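PDB 4ZA6: TetR family transcriptional regulator from Rhodococcus erythropolis, which represses transcription in the manner of the TetR family and probably controls qsdA, a gene for degrading quorum-sensing N-acyl-homoserine lactone signals. Local coordinates for residues A[49-54]-A[107-112]; A[88-93]-A[166-171]. All coordinates share one frame; numbering follows the deposited sequence.

In the fold
Both contacts are small and rest on van der Waals touch, joining helices far apart in the sequence, yet they differ in depth and chemistry. Interaction 1, its centre about 9 Å from the centre of the chain, is buried: leucine meets leucine and a glycine backbone where helix 47-69 passes helix 103-111. Interaction 2, its centre about 13 Å from that of the chain, is only partly buried and sets a glutamate side chain against an alanine and an isoleucine, where the end of helix 74-90 meets the start of helix 170-181 and the loop leading into it. The two share no helix, although 47-69 and 74-90 are consecutive; their segments alternate along the chain, and their nearest atoms stay about 8 Å apart.

Interaction 1: A[49-54]-A[107-112]; sequences ELLGTV and IKLAMM
Leu-109 meets Leu-51 and Gly-52 where helix 103-111 passes helix 47-69, and along residues 107-112 it is the residue that carries the contact. With CG anti to its carbonyl carbon (chi1 -63°), Leu-109 sends both methyls across to the other helix. CD1 settles against the side of Leu-51, lying 3.7 Å from Leu-51 CD2 and 3.8 Å from Leu-51 CG, so that one methyl rests on the branch point and one arm of its neighbour. The two side chains cross at about a right angle. The same Leu-109 CD1 also comes within 3.9 Å of Gly-52 N, while Leu-109 CD2 lies 4.2 Å from Gly-52 CA. Gly-52 thus offers bare backbone to the leucine, and the two helices come close here, with Gly-52 CA and Leu-109 CA 5.8 Å apart. The next two residues, Ala-110 and Met-111, turn to other partners and touch Tyr-159, Met-111 also reaching helix 143-158; Met-112 then leaves helical geometry. On helix 47-69, Leu-50 and Val-54 pack instead on helix 4-19, so this helix touches 4-19 with one set of side chains and 103-111 with another. Such a long helix running from the N-terminal helix-turn-helix domain into the C-terminal regulatory domain is characteristic of TetR-family repressors, and near the start of helix 47-69 this leucine contact probably lies where the two domains meet.

Interaction 2: A[88-93]-A[166-171]; sequences SVESST and EKAEIE
Two helix ends meet in the all-helical C-terminal domain of this TetR-family protein: the last turn of helix 74-90 and the approach to helix 170-181. Glu-90 reaches across between them. Its CG stands anti to the backbone N (chi1 -176°) and the chain continues extended, laying the carboxylate over two apolar groups. Each oxygen has its own closest methyl: OE1 of Glu-90 comes to 3.4 Å from CD1 of Ile-170, and OE2 of Glu-90 to 3.6 Å from CB of Ala-168. The carboxyl carbon CD of Glu-90 sits 3.8 Å from the same Ile-170 CD1. Methyl groups offer the acid no hydrogen bond, and the contact is therefore van der Waals. Cutting Glu-90 back to an alanine here would remove the carboxylate, which would probably uncover the methyl of Ala-168 and leave Ile-170 CD1 less well packed on this side. A bound methylpentanediol, probably from the crystallisation liquor, lies about 4 Å from the glutamate side chain. Next in the chain after Ala-168, Glu-169 occupies the N-cap position of helix 170-181 and hydrogen-bonds His-157 of helix 143-158. Ile-170 packs further on Met-86 and Arg-87, wedging the first turn of its helix against helix 74-90, while Ser-92 caps helix 93-101.

Interaction 1: A[49-54]-A[107-112]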
loop_
_atom_site.group_PDB
_atom_site.type_symbol
_atom_site.label_atom_id
_atom_site.label_comp_id
_atom_site.label_asym_id
_atom_site.label_seq_id
_atom_site.Cartn_x
_atom_site.Cartn_y
_atom_site.Cartn_z
ATOM N N GLU A 49 4.635 13.441 -4.987
ATOM C CA GLU A 49 3.625 12.875 -5.898
ATOM C C GLU A 49 4.198 11.661 -6.619
ATOM O O GLU A 49 3.513 10.640 -6.739
ATOM C CB GLU A 49 3.161 13.910 -6.937
ATOM C CG GLU A 49 2.336 15.042 -6.354
ATOM C CD GLU A 49 1.901 16.034 -7.416
ATOM O OE1 GLU A 49 2.714 16.918 -7.775
ATOM O OE2 GLU A 49 0.761 15.903 -7.917
ATOM N N LEU A 50 5.468 11.771 -7.085
ATOM C CA LEU A 50 6.161 10.679 -7.768
ATOM C C LEU A 50 6.457 9.520 -6.807
ATOM O O LEU A 50 6.238 8.379 -7.173
ATOM C CB LEU A 50 7.442 11.184 -8.447
ATOM C CG LEU A 50 8.258 10.126 -9.190
ATOM C CD1 LEU A 50 7.424 9.374 -10.258
ATOM C CD2 LEU A 50 9.471 10.719 -9.763
ATOM N N LEU A 51 6.916 9.804 -5.580
ATOM C CA LEU A 51 7.186 8.737 -4.605
ATOM C C LEU A 51 5.900 7.989 -4.246
ATOM O O LEU A 51 5.911 6.759 -4.195
ATOM C CB LEU A 51 7.936 9.251 -3.354
ATOM C CG LEU A 51 8.313 8.198 -2.295
ATOM C CD1 LEU A 51 9.232 7.100 -2.876
ATOM C CD2 LEU A 51 8.930 8.841 -1.093
ATOM N N GLY A 52 4.795 8.719 -4.105
ATOM C CA GLY A 52 3.482 8.133 -3.855
ATOM C C GLY A 52 3.063 7.172 -4.954
ATOM O O GLY A 52 2.543 6.099 -4.667
ATOM N N THR A 53 3.322 7.527 -6.222
ATOM C CA THR A 53 2.998 6.680 -7.391
ATOM C C THR A 53 3.823 5.421 -7.358
ATOM O O THR A 53 3.289 4.348 -7.602
ATOM C CB THR A 53 3.248 7.481 -8.676
ATOM O OG1 THR A 53 2.424 8.642 -8.631
ATOM C CG2 THR A 53 2.986 6.664 -9.953
ATOM N N VAL A 54 5.135 5.561 -7.067
ATOM C CA VAL A 54 6.117 4.484 -6.989
ATOM C C VAL A 54 5.668 3.483 -5.907
ATOM O O VAL A 54 5.606 2.279 -6.157
ATOM C CB VAL A 54 7.531 5.092 -6.714
ATOM C CG1 VAL A 54 8.511 4.054 -6.150
ATOM C CG2 VAL A 54 8.106 5.746 -7.977
ATOM N N ILE A 107 4.736 9.132 6.350
ATOM C CA ILE A 107 3.492 9.176 7.132
ATOM C C ILE A 107 2.400 9.801 6.271
ATOM O O ILE A 107 1.292 9.250 6.172
ATOM C CB ILE A 107 3.643 9.892 8.510
ATOM C CG1 ILE A 107 4.521 9.060 9.488
ATOM C CG2 ILE A 107 2.238 10.113 9.139
ATOM C CD1 ILE A 107 5.072 9.856 10.725
ATOM N N LYS A 108 2.748 10.923 5.601
ATOM C CA LYS A 108 1.870 11.675 4.705
ATOM C C LYS A 108 1.412 10.838 3.514
ATOM O O LYS A 108 0.216 10.777 3.241
ATOM C CB LYS A 108 2.560 12.972 4.249
ATOM C CG LYS A 108 1.722 13.853 3.347
ATOM C CD LYS A 108 2.326 15.230 3.212
ATOM C CE LYS A 108 1.390 16.140 2.480
ATOM N NZ LYS A 108 1.539 16.054 0.996
ATOM N N LEU A 109 2.344 10.208 2.800
ATOM C CA LEU A 109 2.001 9.378 1.629
ATOM C C LEU A 109 1.155 8.125 1.949
ATOM O O LEU A 109 0.291 7.739 1.160
ATOM C CB LEU A 109 3.298 8.965 0.901
ATOM C CG LEU A 109 4.134 10.091 0.307
ATOM C CD1 LEU A 109 5.376 9.536 -0.347
ATOM C CD2 LEU A 109 3.346 10.900 -0.701
ATOM N N ALA A 110 1.405 7.508 3.109
ATOM C CA ALA A 110 0.742 6.273 3.528
ATOM C C ALA A 110 -0.531 6.419 4.344
ATOM O O ALA A 110 -1.396 5.558 4.250
ATOM C CB ALA A 110 1.723 5.402 4.294
ATOM N N MET A 111 -0.598 7.414 5.236
ATOM C CA MET A 111 -1.719 7.507 6.189
ATOM C C MET A 111 -2.658 8.679 6.050
ATOM O O MET A 111 -3.574 8.841 6.847
ATOM C CB MET A 111 -1.210 7.321 7.615
ATOM C CG MET A 111 -0.873 5.870 7.895
ATOM S SD MET A 111 0.069 5.672 9.386
ATOM C CE MET A 111 1.755 6.167 8.821
ATOM N N MET A 112 -2.448 9.470 5.017
ATOM C CA MET A 112 -3.297 10.576 4.633
ATOM C C MET A 112 -3.927 10.114 3.321
ATOM O O MET A 112 -3.222 9.421 2.567
ATOM C CB MET A 112 -2.433 11.825 4.366
ATOM C CG MET A 112 -3.229 13.066 4.108
ATOM S SD MET A 112 -2.233 14.497 3.733
ATOM C CE MET A 112 -1.854 14.223 1.947
#

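Interaction 2: A[88-93]-A[166-171]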
loop_
_atom_site.group_PDB
_atom_site.type_symbol
_atom_site.label_atom_id
_atom_site.label_comp_id
_atom_site.label_asym_id
_atom_site.label_seq_id
_atom_site.Cartn_x
_atom_site.Cartn_y
_atom_site.Cartn_z
ATOM N N SER A 88 4.565 -8.711 4.611
ATOM C CA SER A 88 5.467 -8.453 3.481
ATOM C C SER A 88 5.987 -7.010 3.556
ATOM O O SER A 88 7.172 -6.762 3.362
ATOM C CB SER A 88 4.759 -8.704 2.154
ATOM O OG SER A 88 5.641 -8.421 1.082
ATOM N N VAL A 89 5.110 -6.080 3.887
ATOM C CA VAL A 89 5.451 -4.664 4.059
ATOM C C VAL A 89 6.406 -4.504 5.267
ATOM O O VAL A 89 7.416 -3.821 5.147
ATOM C CB VAL A 89 4.194 -3.793 4.193
ATOM C CG1 VAL A 89 4.547 -2.357 4.620
ATOM C CG2 VAL A 89 3.399 -3.788 2.895
ATOM N N GLU A 90 6.107 -5.169 6.397
ATOM C CA GLU A 90 6.949 -5.137 7.603
ATOM C C GLU A 90 8.400 -5.639 7.326
ATOM O O GLU A 90 9.352 -5.072 7.866
ATOM C CB GLU A 90 6.268 -5.944 8.734
ATOM C CG GLU A 90 6.987 -5.927 10.074
ATOM C CD GLU A 90 6.500 -6.965 11.074
ATOM O OE1 GLU A 90 6.158 -8.095 10.654
ATOM O OE2 GLU A 90 6.479 -6.651 12.285
ATOM N N SER A 91 8.561 -6.669 6.468
ATOM C CA SER A 91 9.887 -7.220 6.154
ATOM C C SER A 91 10.588 -6.541 4.964
ATOM O O SER A 91 11.642 -7.013 4.527
ATOM C CB SER A 91 9.797 -8.735 5.959
ATOM O OG SER A 91 9.132 -9.071 4.750
ATOM N N SER A 92 10.025 -5.431 4.442
ATOM C CA SER A 92 10.630 -4.738 3.293
ATOM C C SER A 92 11.856 -3.940 3.679
ATOM O O SER A 92 11.732 -2.984 4.433
ATOM C CB SER A 92 9.622 -3.809 2.635
ATOM O OG SER A 92 10.201 -3.114 1.545
ATOM N N THR A 93 13.026 -4.295 3.119
ATOM C CA THR A 93 14.293 -3.583 3.369
ATOM C C THR A 93 14.289 -2.193 2.693
ATOM O O THR A 93 14.719 -1.212 3.311
ATOM C CB THR A 93 15.484 -4.444 2.969
ATOM O OG1 THR A 93 15.152 -5.130 1.768
ATOM C CG2 THR A 93 15.843 -5.436 4.036
ATOM N N GLU A 166 6.039 0.677 19.636
ATOM C CA GLU A 166 7.169 -0.246 19.632
ATOM C C GLU A 166 7.335 -1.074 18.368
ATOM O O GLU A 166 8.464 -1.275 17.931
ATOM C CB GLU A 166 7.137 -1.143 20.888
ATOM C CG GLU A 166 7.506 -0.394 22.165
ATOM C CD GLU A 166 7.472 -1.208 23.445
ATOM O OE1 GLU A 166 6.367 -1.627 23.862
ATOM O OE2 GLU A 166 8.551 -1.388 24.057
ATOM N N LYS A 167 6.225 -1.566 17.790
ATOM C CA LYS A 167 6.255 -2.468 16.635
ATOM C C LYS A 167 5.014 -2.363 15.766
ATOM O O LYS A 167 4.037 -1.742 16.183
ATOM C CB LYS A 167 6.407 -3.927 17.122
ATOM C CG LYS A 167 5.238 -4.431 17.970
ATOM C CD LYS A 167 4.996 -5.922 17.769
ATOM C CE LYS A 167 3.833 -6.439 18.591
ATOM N NZ LYS A 167 2.515 -6.017 18.036
ATOM N N ALA A 168 5.056 -2.982 14.550
ATOM C CA ALA A 168 3.928 -3.035 13.626
ATOM C C ALA A 168 2.875 -3.856 14.352
ATOM O O ALA A 168 3.189 -4.950 14.829
ATOM C CB ALA A 168 4.334 -3.735 12.334
ATOM N N GLU A 169 1.666 -3.305 14.513
ATOM C CA GLU A 169 0.588 -3.986 15.241
ATOM C C GLU A 169 -0.306 -4.799 14.296
ATOM O O GLU A 169 -1.484 -4.476 14.108
ATOM C CB GLU A 169 -0.210 -2.979 16.071
ATOM C CG GLU A 169 0.664 -2.238 17.070
ATOM C CD GLU A 169 0.051 -0.999 17.688
ATOM O OE1 GLU A 169 0.679 -0.437 18.610
ATOM O OE2 GLU A 169 -0.984 -0.514 17.180
ATOM N N ILE A 170 0.269 -5.854 13.700
ATOM C CA ILE A 170 -0.425 -6.700 12.717
ATOM C C ILE A 170 -1.656 -7.426 13.263
ATOM O O ILE A 170 -2.714 -7.362 12.638
ATOM C CB ILE A 170 0.558 -7.579 11.883
ATOM C CG1 ILE A 170 1.596 -6.677 11.166
ATOM C CG2 ILE A 170 -0.193 -8.493 10.868
ATOM C CD1 ILE A 170 2.789 -7.375 10.568
ATOM N N GLU A 171 -1.531 -8.073 14.442
ATOM C CA GLU A 171 -2.645 -8.791 15.063
ATOM C C GLU A 171 -3.804 -7.905 15.406
ATOM O O GLU A 171 -4.943 -8.310 15.225
ATOM C CB GLU A 171 -2.205 -9.633 16.277
ATOM C CG GLU A 171 -1.380 -10.847 15.870
ATOM C CD GLU A 171 -1.999 -11.843 14.898
ATOM O OE1 GLU A 171 -1.226 -12.457 14.134
ATOM O OE2 GLU A 171 -3.238 -12.015 14.888
#